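Local coordinates for type II restriction enzyme MUNI (Mycoplasma, PDB 1D02), which recognises the double-stranded DNA sequence 5'-CAATTG-3' as a homodimer and cleaves each strand after the first C, leaving 5'-phosphate ends, at the interface of chains A and B. Coordinates in Å, arbitrary orientation; residue numbers count along the deposited sequence, not the author numbering. Chains: chain A/B, Type II restriction enzyme MUNI.

Contact 1: the interface of chains A and B. Residues chain A 165, 167-169; chain B 52-53, 56, 130, 133.
Helix 160-170 of chain A, regular in its backbone, lies against a loop of chain B in which B:Leu52 and B:Tyr53 have helix-like psi and B:Val56 is extended. This homodimer patch is built around B:Tyr53, whose ring lies with one face against the side of the helix at A:Glu165. A:Glu165 CA sits over the centre of that face, 3.8 Å from the centroid of B:Tyr53, a CH-pi contact; B:Leu52 CB backs the opposite face near the rim. The A:Glu165 chain leaves with CG anti to the backbone N (chi1 168°) and runs alongside the tyrosine, its CG 3.7 Å from B:Tyr53 CZ. A:Phe168 also has CG anti to its N, and the CD2/CE2 edge of B:Tyr53 points at its ring near CG and CD2, the planes 77° apart. Around the phenyl, A:Phe168 CD1 meets B:Val56 CG2 at 3.8 Å, and CZ reaches B:Ala133 CB on helix 128-138 at 4.0 Å. B:Leu130 CD2 approaches A:Phe168 CE2, so apolar groups meet several sides of the ring. A:Trp169 turns the other way, CG anti to the carbonyl carbon, and its indole NE1 donates a hydrogen bond of 3.2 Å to the phenol oxygen B:Tyr53 OH, moderately bent (149° at H) and close to the indole plane. The same phenol oxygen lies 2.7 Å from the oxygen of water 1, which also contacts the carboxylate of A:Glu165, 2.5 Å from its OE2.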
loop_
_atom_site.group_PDB
_atom_site.type_symbol
_atom_site.label_atom_id
_atom_site.label_comp_id
_atom_site.label_asym_id
_atom_site.label_seq_id
_atom_site.Cartn_x
_atom_site.Cartn_y
_atom_site.Cartn_z
ATOM N N GLU A 165 -6.063 -3.102 -12.920
ATOM C CA GLU A 165 -6.011 -3.055 -11.454
ATOM C C GLU A 165 -5.301 -1.777 -11.002
ATOM O O GLU A 165 -5.763 -1.053 -10.106
ATOM C CB GLU A 165 -5.227 -4.273 -10.932
ATOM C CG GLU A 165 -4.838 -4.215 -9.457
ATOM C CD GLU A 165 -3.749 -5.241 -9.131
ATOM O OE1 GLU A 165 -2.750 -5.300 -9.882
ATOM O OE2 GLU A 165 -3.895 -5.978 -8.144
ATOM N N THR A 167 -4.792 0.905 -12.793
ATOM C CA THR A 167 -5.565 2.062 -13.223
ATOM C C THR A 167 -6.639 2.329 -12.164
ATOM O O THR A 167 -6.811 3.469 -11.716
ATOM C CB THR A 167 -6.221 1.813 -14.589
ATOM O OG1 THR A 167 -5.190 1.613 -15.556
ATOM C CG2 THR A 167 -7.072 3.024 -15.035
ATOM N N PHE A 168 -7.336 1.274 -11.751
ATOM C CA PHE A 168 -8.391 1.382 -10.729
ATOM C C PHE A 168 -7.843 1.963 -9.423
ATOM O O PHE A 168 -8.446 2.871 -8.836
ATOM C CB PHE A 168 -8.972 -0.007 -10.463
ATOM C CG PHE A 168 -10.202 -0.015 -9.588
ATOM C CD1 PHE A 168 -11.477 -0.049 -10.155
ATOM C CD2 PHE A 168 -10.079 -0.054 -8.207
ATOM C CE1 PHE A 168 -12.636 -0.128 -9.347
ATOM C CE2 PHE A 168 -11.215 -0.131 -7.381
ATOM C CZ PHE A 168 -12.505 -0.169 -7.956
ATOM N N TRP A 169 -6.718 1.428 -8.954
ATOM C CA TRP A 169 -6.119 1.919 -7.699
ATOM C C TRP A 169 -5.862 3.420 -7.709
ATOM O O TRP A 169 -6.188 4.127 -6.752
ATOM C CB TRP A 169 -4.750 1.284 -7.436
ATOM C CG TRP A 169 -4.729 -0.162 -7.141
ATOM C CD1 TRP A 169 -5.796 -0.998 -6.930
ATOM C CD2 TRP A 169 -3.557 -0.958 -7.008
ATOM N NE1 TRP A 169 -5.348 -2.279 -6.666
ATOM C CE2 TRP A 169 -3.973 -2.276 -6.712
ATOM C CE3 TRP A 169 -2.183 -0.685 -7.117
ATOM C CZ2 TRP A 169 -3.065 -3.316 -6.522
ATOM C CZ3 TRP A 169 -1.280 -1.715 -6.932
ATOM C CH2 TRP A 169 -1.727 -3.020 -6.639
ATOM N N LEU B 52 -14.205 -6.200 -9.755
ATOM C CA LEU B 52 -13.752 -4.822 -9.725
ATOM C C LEU B 52 -13.046 -4.222 -10.930
ATOM O O LEU B 52 -13.269 -3.045 -11.276
ATOM C CB LEU B 52 -12.770 -4.611 -8.570
ATOM C CG LEU B 52 -13.142 -4.832 -7.113
ATOM C CD1 LEU B 52 -11.893 -4.517 -6.256
ATOM C CD2 LEU B 52 -14.308 -3.923 -6.744
ATOM N N TYR B 53 -12.185 -5.023 -11.552
ATOM C CA TYR B 53 -11.304 -4.509 -12.577
ATOM C C TYR B 53 -11.507 -4.707 -14.045
ATOM O O TYR B 53 -11.024 -3.890 -14.824
ATOM C CB TYR B 53 -9.873 -5.000 -12.294
ATOM C CG TYR B 53 -9.395 -4.871 -10.872
ATOM C CD1 TYR B 53 -8.764 -5.945 -10.226
ATOM C CD2 TYR B 53 -9.481 -3.660 -10.200
ATOM C CE1 TYR B 53 -8.222 -5.797 -8.947
ATOM C CE2 TYR B 53 -8.947 -3.503 -8.921
ATOM C CZ TYR B 53 -8.314 -4.573 -8.307
ATOM O OH TYR B 53 -7.736 -4.421 -7.066
ATOM N N VAL B 56 -12.694 -1.772 -16.255
ATOM C CA VAL B 56 -12.012 -0.491 -16.116
ATOM C C VAL B 56 -11.739 0.002 -17.544
ATOM O O VAL B 56 -11.256 -0.751 -18.395
ATOM C CB VAL B 56 -10.683 -0.652 -15.345
ATOM C CG1 VAL B 56 -9.772 0.560 -15.564
ATOM C CG2 VAL B 56 -10.968 -0.849 -13.866
ATOM N N LEU B 130 -9.428 1.609 -4.098
ATOM C CA LEU B 130 -9.984 0.602 -3.204
ATOM C C LEU B 130 -10.730 1.247 -2.049
ATOM O O LEU B 130 -11.706 0.676 -1.561
ATOM C CB LEU B 130 -8.893 -0.356 -2.694
ATOM C CG LEU B 130 -8.400 -1.296 -3.830
ATOM C CD1 LEU B 130 -7.272 -2.183 -3.316
ATOM C CD2 LEU B 130 -9.549 -2.191 -4.309
ATOM N N ALA B 133 -14.164 1.848 -3.369
ATOM C CA ALA B 133 -14.906 0.596 -3.504
ATOM C C ALA B 133 -15.356 0.051 -2.130
ATOM O O ALA B 133 -16.509 -0.394 -1.953
ATOM C CB ALA B 133 -14.039 -0.442 -4.222
HETATM O O HOH W 1 -5.790 -6.239 -6.473
#

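Contact 2: the interface of chains A and B. Residues chain A 53-54, 56, 58, 62-63, 66-67, 69, 73, 78; chain B 157-158, 160, 163-164, 181.
In this MunI-type restriction endonuclease dimer, helix 160-170 of chain B presents B:Arg164 to a pocket of chain A loops and helix 60-65. The arginine leaves with CG anti to the carbonyl carbon (chi1 -69°) and stays extended to NE. Its CB lies beside A:Val56 CB and the carbonyl of A:Tyr53; CG packs on A:Leu58 CD1, and CD lies 3.4 Å from A:Tyr53 O. NE contacts water 2 at 3.1 Å from its oxygen, and that water also bridges the carbonyl oxygens of A:Ala54 and A:Val56. At CZ the guanidinium is sandwiched: A:Leu58 CD1 lies over the centre of one face, 3.7 Å from CZ of B:Arg164, while the poorly ordered A:Leu73 offers CD1 to the other. NH2 ends near A:Ile63 CD1. NH1 turns back to its own helix, donating to B:Pro160 O at 2.9 Å, from above the carbonyl plane, which helps fix the group's rotation. Nearby, A:Phe67 N donates to B:Arg158 O at 2.9 Å, nearly straight (161° at H) and on a carbonyl lone pair. A:Ile66 CG2 touches the guanidinium of B:Arg181, whose NE is hydrogen-bonded to B:Thr157 O at 2.7 Å.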
loop_
_atom_site.group_PDB
_atom_site.type_symbol
_atom_site.label_atom_id
_atom_site.label_comp_id
_atom_site.label_asym_id
_atom_site.label_seq_id
_atom_site.Cartn_x
_atom_site.Cartn_y
_atom_site.Cartn_z
ATOM N N TYR A 53 11.182 6.969 11.389
ATOM C CA TYR A 53 10.580 6.066 12.371
ATOM C C TYR A 53 11.051 5.920 13.809
ATOM O O TYR A 53 10.224 5.681 14.688
ATOM C CB TYR A 53 10.547 4.657 11.773
ATOM C CG TYR A 53 9.939 4.544 10.378
ATOM C CD1 TYR A 53 10.407 3.578 9.476
ATOM C CD2 TYR A 53 8.873 5.361 9.982
ATOM C CE1 TYR A 53 9.824 3.412 8.199
ATOM C CE2 TYR A 53 8.279 5.207 8.701
ATOM C CZ TYR A 53 8.765 4.229 7.822
ATOM O OH TYR A 53 8.182 4.065 6.573
ATOM N N ALA A 54 12.352 5.989 14.052
ATOM C CA ALA A 54 12.867 5.822 15.408
ATOM C C ALA A 54 12.263 6.793 16.404
ATOM O O ALA A 54 12.070 6.448 17.572
ATOM C CB ALA A 54 14.386 5.967 15.413
ATOM N N VAL A 56 9.269 7.918 16.424
ATOM C CA VAL A 56 7.833 7.734 16.603
ATOM C C VAL A 56 7.552 7.438 18.068
ATOM O O VAL A 56 8.224 6.595 18.694
ATOM C CB VAL A 56 7.310 6.580 15.724
ATOM C CG1 VAL A 56 5.905 6.159 16.156
ATOM C CG2 VAL A 56 7.306 7.026 14.257
ATOM N N LEU A 58 5.522 5.911 20.967
ATOM C CA LEU A 58 4.649 4.766 21.198
ATOM C C LEU A 58 4.026 4.814 22.576
ATOM O O LEU A 58 4.696 5.129 23.553
ATOM C CB LEU A 58 5.428 3.453 21.089
ATOM C CG LEU A 58 6.041 3.040 19.745
ATOM C CD1 LEU A 58 6.780 1.700 19.915
ATOM C CD2 LEU A 58 4.950 2.933 18.678
ATOM N N VAL A 62 2.224 -0.059 24.668
ATOM C CA VAL A 62 2.844 -0.778 23.563
ATOM C C VAL A 62 4.314 -1.072 23.872
ATOM O O VAL A 62 4.801 -2.178 23.618
ATOM C CB VAL A 62 2.728 0.035 22.246
ATOM C CG1 VAL A 62 3.345 -0.735 21.094
ATOM C CG2 VAL A 62 1.264 0.310 21.934
ATOM N N ILE A 63 5.017 -0.090 24.431
ATOM C CA ILE A 63 6.424 -0.259 24.781
ATOM C C ILE A 63 6.632 -1.483 25.645
ATOM O O ILE A 63 7.576 -2.244 25.449
ATOM C CB ILE A 63 6.963 0.962 25.557
ATOM C CG1 ILE A 63 6.970 2.186 24.648
ATOM C CG2 ILE A 63 8.379 0.681 26.067
ATOM C CD1 ILE A 63 7.949 2.065 23.514
ATOM N N ILE A 66 6.460 -4.841 23.459
ATOM C CA ILE A 66 7.347 -5.156 22.341
ATOM C C ILE A 66 8.795 -5.355 22.775
ATOM O O ILE A 66 9.136 -5.188 23.954
ATOM C CB ILE A 66 7.302 -4.055 21.254
ATOM C CG1 ILE A 66 7.935 -2.763 21.777
ATOM C CG2 ILE A 66 5.847 -3.779 20.847
ATOM C CD1 ILE A 66 8.134 -1.719 20.699
ATOM N N PHE A 67 9.634 -5.750 21.825
ATOM C CA PHE A 67 11.061 -5.935 22.087
ATOM C C PHE A 67 11.725 -4.563 22.082
ATOM O O PHE A 67 11.567 -3.788 21.135
ATOM C CB PHE A 67 11.671 -6.835 21.008
ATOM C CG PHE A 67 13.172 -6.940 21.078
ATOM C CD1 PHE A 67 13.797 -7.331 22.256
ATOM C CD2 PHE A 67 13.951 -6.639 19.970
ATOM C CE1 PHE A 67 15.194 -7.420 22.327
ATOM C CE2 PHE A 67 15.357 -6.720 20.026
ATOM C CZ PHE A 67 15.972 -7.110 21.207
ATOM N N PRO A 69 15.278 -3.118 22.099
ATOM C CA PRO A 69 16.727 -3.299 22.001
ATOM C C PRO A 69 17.501 -2.182 22.678
ATOM O O PRO A 69 16.995 -1.079 22.854
ATOM C CB PRO A 69 16.998 -3.299 20.496
ATOM C CG PRO A 69 15.647 -3.153 19.835
ATOM C CD PRO A 69 14.729 -2.582 20.847
ATOM N N LEU A 73 17.519 5.646 20.296
ATOM C CA LEU A 73 16.558 6.026 19.271
ATOM C C LEU A 73 16.653 7.475 18.806
ATOM O O LEU A 73 16.253 7.796 17.686
ATOM C CB LEU A 73 15.135 5.715 19.752
ATOM C CG LEU A 73 14.790 4.229 19.915
ATOM C CD1 LEU A 73 13.330 4.088 20.322
ATOM C CD2 LEU A 73 15.039 3.482 18.616
ATOM N N TRP A 78 15.835 5.560 10.856
ATOM C CA TRP A 78 15.047 4.494 10.251
ATOM C C TRP A 78 14.050 5.185 9.340
ATOM O O TRP A 78 13.273 6.007 9.790
ATOM C CB TRP A 78 14.262 3.729 11.320
ATOM C CG TRP A 78 15.068 2.782 12.159
ATOM C CD1 TRP A 78 16.281 2.243 11.865
ATOM C CD2 TRP A 78 14.674 2.220 13.416
ATOM N NE1 TRP A 78 16.677 1.371 12.861
ATOM C CE2 TRP A 78 15.706 1.341 13.826
ATOM C CE3 TRP A 78 13.550 2.370 14.229
ATOM C CZ2 TRP A 78 15.645 0.616 15.022
ATOM C CZ3 TRP A 78 13.486 1.638 15.425
ATOM C CH2 TRP A 78 14.533 0.773 15.801
ATOM N N THR B 157 4.887 -7.996 15.181
ATOM C CA THR B 157 4.122 -7.207 16.154
ATOM C C THR B 157 4.913 -6.746 17.361
ATOM O O THR B 157 4.422 -5.939 18.150
ATOM C CB THR B 157 2.907 -7.979 16.696
ATOM O OG1 THR B 157 3.363 -9.153 17.372
ATOM C CG2 THR B 157 1.979 -8.388 15.569
ATOM N N ARG B 158 6.134 -7.256 17.518
ATOM C CA ARG B 158 6.957 -6.845 18.657
ATOM C C ARG B 158 8.302 -6.289 18.194
ATOM O O ARG B 158 9.175 -6.007 18.999
ATOM C CB ARG B 158 7.177 -8.049 19.590
ATOM C CG ARG B 158 5.867 -8.577 20.241
ATOM C CD ARG B 158 6.132 -9.638 21.321
ATOM N NE ARG B 158 6.935 -9.095 22.411
ATOM C CZ ARG B 158 8.225 -9.376 22.597
ATOM N NH1 ARG B 158 8.858 -10.207 21.767
ATOM N NH2 ARG B 158 8.894 -8.804 23.599
ATOM N N PRO B 160 10.708 -3.540 17.153
ATOM C CA PRO B 160 10.789 -2.106 17.418
ATOM C C PRO B 160 10.745 -1.169 16.219
ATOM O O PRO B 160 10.222 -0.048 16.310
ATOM C CB PRO B 160 12.080 -1.990 18.232
ATOM C CG PRO B 160 12.912 -3.046 17.653
ATOM C CD PRO B 160 11.948 -4.215 17.567
ATOM N N VAL B 163 6.945 -1.870 14.377
ATOM C CA VAL B 163 5.807 -1.301 15.100
ATOM C C VAL B 163 5.770 0.212 14.910
ATOM O O VAL B 163 4.718 0.798 14.701
ATOM C CB VAL B 163 5.871 -1.704 16.586
ATOM C CG1 VAL B 163 4.864 -0.919 17.421
ATOM C CG2 VAL B 163 5.566 -3.214 16.683
ATOM N N ARG B 164 6.941 0.836 14.948
ATOM C CA ARG B 164 7.022 2.275 14.749
ATOM C C ARG B 164 6.710 2.662 13.295
ATOM O O ARG B 164 6.076 3.693 13.036
ATOM C CB ARG B 164 8.415 2.741 15.167
ATOM C CG ARG B 164 8.618 2.635 16.698
ATOM C CD ARG B 164 9.934 3.305 17.141
ATOM N NE ARG B 164 10.034 3.403 18.605
ATOM C CZ ARG B 164 10.353 2.393 19.416
ATOM N NH1 ARG B 164 10.618 1.185 18.924
ATOM N NH2 ARG B 164 10.394 2.587 20.743
ATOM N N ARG B 181 -0.354 -9.747 19.309
ATOM C CA ARG B 181 0.929 -10.323 19.693
ATOM C C ARG B 181 0.922 -11.787 20.091
ATOM O O ARG B 181 -0.108 -12.329 20.495
ATOM C CB ARG B 181 1.555 -9.444 20.793
ATOM C CG ARG B 181 1.782 -7.997 20.289
ATOM C CD ARG B 181 2.531 -7.030 21.235
ATOM N NE ARG B 181 2.909 -5.861 20.428
ATOM C CZ ARG B 181 2.208 -4.733 20.327
ATOM N NH1 ARG B 181 1.079 -4.561 21.018
ATOM N NH2 ARG B 181 2.584 -3.809 19.459
HETATM O O HOH W 2 10.516 6.266 19.583
#

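Contact 3: the interface of chains A and B. Residues chain A 120-121, 124; chain B 117, 120-121, 165, 169.
A charged, two-fold symmetric helix pairing joins the subunits here: the 3-10 helices 118-126 of both chains exchange salt bridges and so tie the homodimer together at its centre. A:Arg121 grips B:Glu120, and B:Arg121 grips A:Glu120, each side-on, with NE and NH2 converging on one carboxylate oxygen. From chain A, A:Arg121 NE lies 2.9 Å and NH2 3.1 Å from B:Glu120 OE1; NH2 takes the syn lone pair, while NE meets the oxygen from above the carboxylate plane. The reciprocal grip has B:Arg121 NE 3.0 Å from A:Glu120 OE1, which lies in the guanidinium plane of B:Arg121. Both arginines are bent at chi3 (42° in A:Arg121), the turn that brings NE and NH2 to face the same oxygen, and the two guanidinium planes stand 82° apart. Their stems cross at about a right angle, CG of A:Arg121 being 3.9 Å from CG of B:Arg121. The amide of B:Asn117 lies over one face of the A:Arg121 guanidinium, without hydrogen bonding to it. A:Lys124 starts from the crowded position between N and the carbonyl carbon (chi1 70°) and runs alongside B:Glu120, so both oxygens of that carboxylate are engaged; this concentration of positive charge probably favours its ionised form. The ammonium A:Lys124 NZ forms a salt bridge of 2.7 Å to B:Glu120 OE2, met from above the carboxylate plane, and also contacts water 3, whose oxygen is 2.6 Å from B:Glu165 OE2.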
loop_
_atom_site.group_PDB
_atom_site.type_symbol
_atom_site.label_atom_id
_atom_site.label_comp_id
_atom_site.label_asym_id
_atom_site.label_seq_id
_atom_site.Cartn_x
_atom_site.Cartn_y
_atom_site.Cartn_z
ATOM N N GLU A 120 2.116 -4.632 -5.092
ATOM C CA GLU A 120 1.220 -3.982 -4.124
ATOM C C GLU A 120 2.046 -3.227 -3.083
ATOM O O GLU A 120 1.572 -2.260 -2.479
ATOM C CB GLU A 120 0.365 -5.029 -3.397
ATOM C CG GLU A 120 -0.719 -5.640 -4.302
ATOM C CD GLU A 120 -1.379 -6.875 -3.704
ATOM O OE1 GLU A 120 -0.968 -7.309 -2.593
ATOM O OE2 GLU A 120 -2.315 -7.414 -4.354
ATOM N N ARG A 121 3.277 -3.681 -2.863
ATOM C CA ARG A 121 4.155 -3.041 -1.880
ATOM C C ARG A 121 4.289 -1.532 -2.148
ATOM O O ARG A 121 4.431 -0.736 -1.213
ATOM C CB ARG A 121 5.565 -3.676 -1.923
ATOM C CG ARG A 121 5.667 -5.116 -1.352
ATOM C CD ARG A 121 7.125 -5.666 -1.446
ATOM N NE ARG A 121 7.968 -4.563 -1.069
ATOM C CZ ARG A 121 8.928 -4.005 -1.811
ATOM N NH1 ARG A 121 9.279 -4.449 -3.021
ATOM N NH2 ARG A 121 9.415 -2.851 -1.391
ATOM N N LYS A 124 2.450 1.491 -0.313
ATOM C CA LYS A 124 2.794 2.069 0.983
ATOM C C LYS A 124 2.867 3.604 0.836
ATOM O O LYS A 124 2.697 4.343 1.826
ATOM C CB LYS A 124 4.142 1.536 1.483
ATOM C CG LYS A 124 5.351 2.032 0.685
ATOM C CD LYS A 124 6.620 1.285 1.123
ATOM C CE LYS A 124 7.175 1.722 2.494
ATOM N NZ LYS A 124 8.531 1.071 2.757
ATOM N N ASN B 117 9.604 -7.097 4.137
ATOM C CA ASN B 117 8.742 -5.971 3.765
ATOM C C ASN B 117 7.469 -6.346 3.023
ATOM O O ASN B 117 6.768 -5.471 2.522
ATOM C CB ASN B 117 9.535 -4.954 2.914
ATOM C CG ASN B 117 10.105 -5.572 1.640
ATOM O OD1 ASN B 117 9.996 -6.770 1.419
ATOM N ND2 ASN B 117 10.733 -4.745 0.807
ATOM N N GLU B 120 4.017 -4.624 3.443
ATOM C CA GLU B 120 3.671 -3.389 2.733
ATOM C C GLU B 120 2.509 -3.594 1.754
ATOM O O GLU B 120 1.814 -2.641 1.398
ATOM C CB GLU B 120 4.878 -2.867 1.949
ATOM C CG GLU B 120 6.014 -2.368 2.853
ATOM C CD GLU B 120 7.312 -2.095 2.067
ATOM O OE1 GLU B 120 7.367 -2.405 0.849
ATOM O OE2 GLU B 120 8.271 -1.588 2.682
ATOM N N ARG B 121 2.322 -4.829 1.291
ATOM C CA ARG B 121 1.246 -5.134 0.338
ATOM C C ARG B 121 -0.134 -4.726 0.882
ATOM O O ARG B 121 -1.041 -4.398 0.111
ATOM C CB ARG B 121 1.211 -6.646 0.021
ATOM C CG ARG B 121 2.489 -7.209 -0.685
ATOM C CD ARG B 121 2.382 -8.727 -0.848
ATOM N NE ARG B 121 1.008 -8.966 -1.148
ATOM C CZ ARG B 121 0.182 -9.780 -0.497
ATOM N NH1 ARG B 121 0.557 -10.560 0.501
ATOM N NH2 ARG B 121 -1.108 -9.637 -0.725
ATOM N N GLU B 165 7.153 1.833 12.360
ATOM C CA GLU B 165 6.895 2.068 10.935
ATOM C C GLU B 165 5.386 2.071 10.650
ATOM O O GLU B 165 4.840 3.014 10.052
ATOM C CB GLU B 165 7.557 0.952 10.108
ATOM C CG GLU B 165 7.090 0.867 8.644
ATOM C CD GLU B 165 7.573 -0.423 7.988
ATOM O OE1 GLU B 165 7.392 -1.508 8.597
ATOM O OE2 GLU B 165 8.123 -0.342 6.870
ATOM N N TRP B 169 2.860 4.971 9.404
ATOM C CA TRP B 169 2.041 4.896 8.200
ATOM C C TRP B 169 0.593 5.307 8.440
ATOM O O TRP B 169 0.022 6.073 7.670
ATOM C CB TRP B 169 1.969 3.457 7.670
ATOM C CG TRP B 169 3.184 2.862 7.038
ATOM C CD1 TRP B 169 4.375 3.476 6.723
ATOM C CD2 TRP B 169 3.317 1.491 6.649
ATOM N NE1 TRP B 169 5.245 2.552 6.164
ATOM C CE2 TRP B 169 4.620 1.330 6.110
ATOM C CE3 TRP B 169 2.456 0.377 6.710
ATOM C CZ2 TRP B 169 5.084 0.099 5.636
ATOM C CZ3 TRP B 169 2.916 -0.858 6.237
ATOM C CH2 TRP B 169 4.226 -0.978 5.707
HETATM O O HOH W 3 8.711 1.701 5.454
#

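The centres of the C-alpha atoms of contact 1 and contact 2 lie about 34 Å apart, while those of contact 3 are about 18 Å from contact 1 and 16 Å from contact 2, placing contact 3 between them. Helix 160-170 takes part in all three, giving A:Glu165 and A:Trp169 to contact 1, B:Glu165 and B:Trp169 to contact 3. Likewise B:Tyr53 and B:Val56 in contact 1 return as A:Tyr53 and A:Val56 in contact 2. Two-fold symmetry repeats each patch with the chains exchanged, so contacts 1 and 2 recur on both sides of contact 3; the shared helix probably couples them.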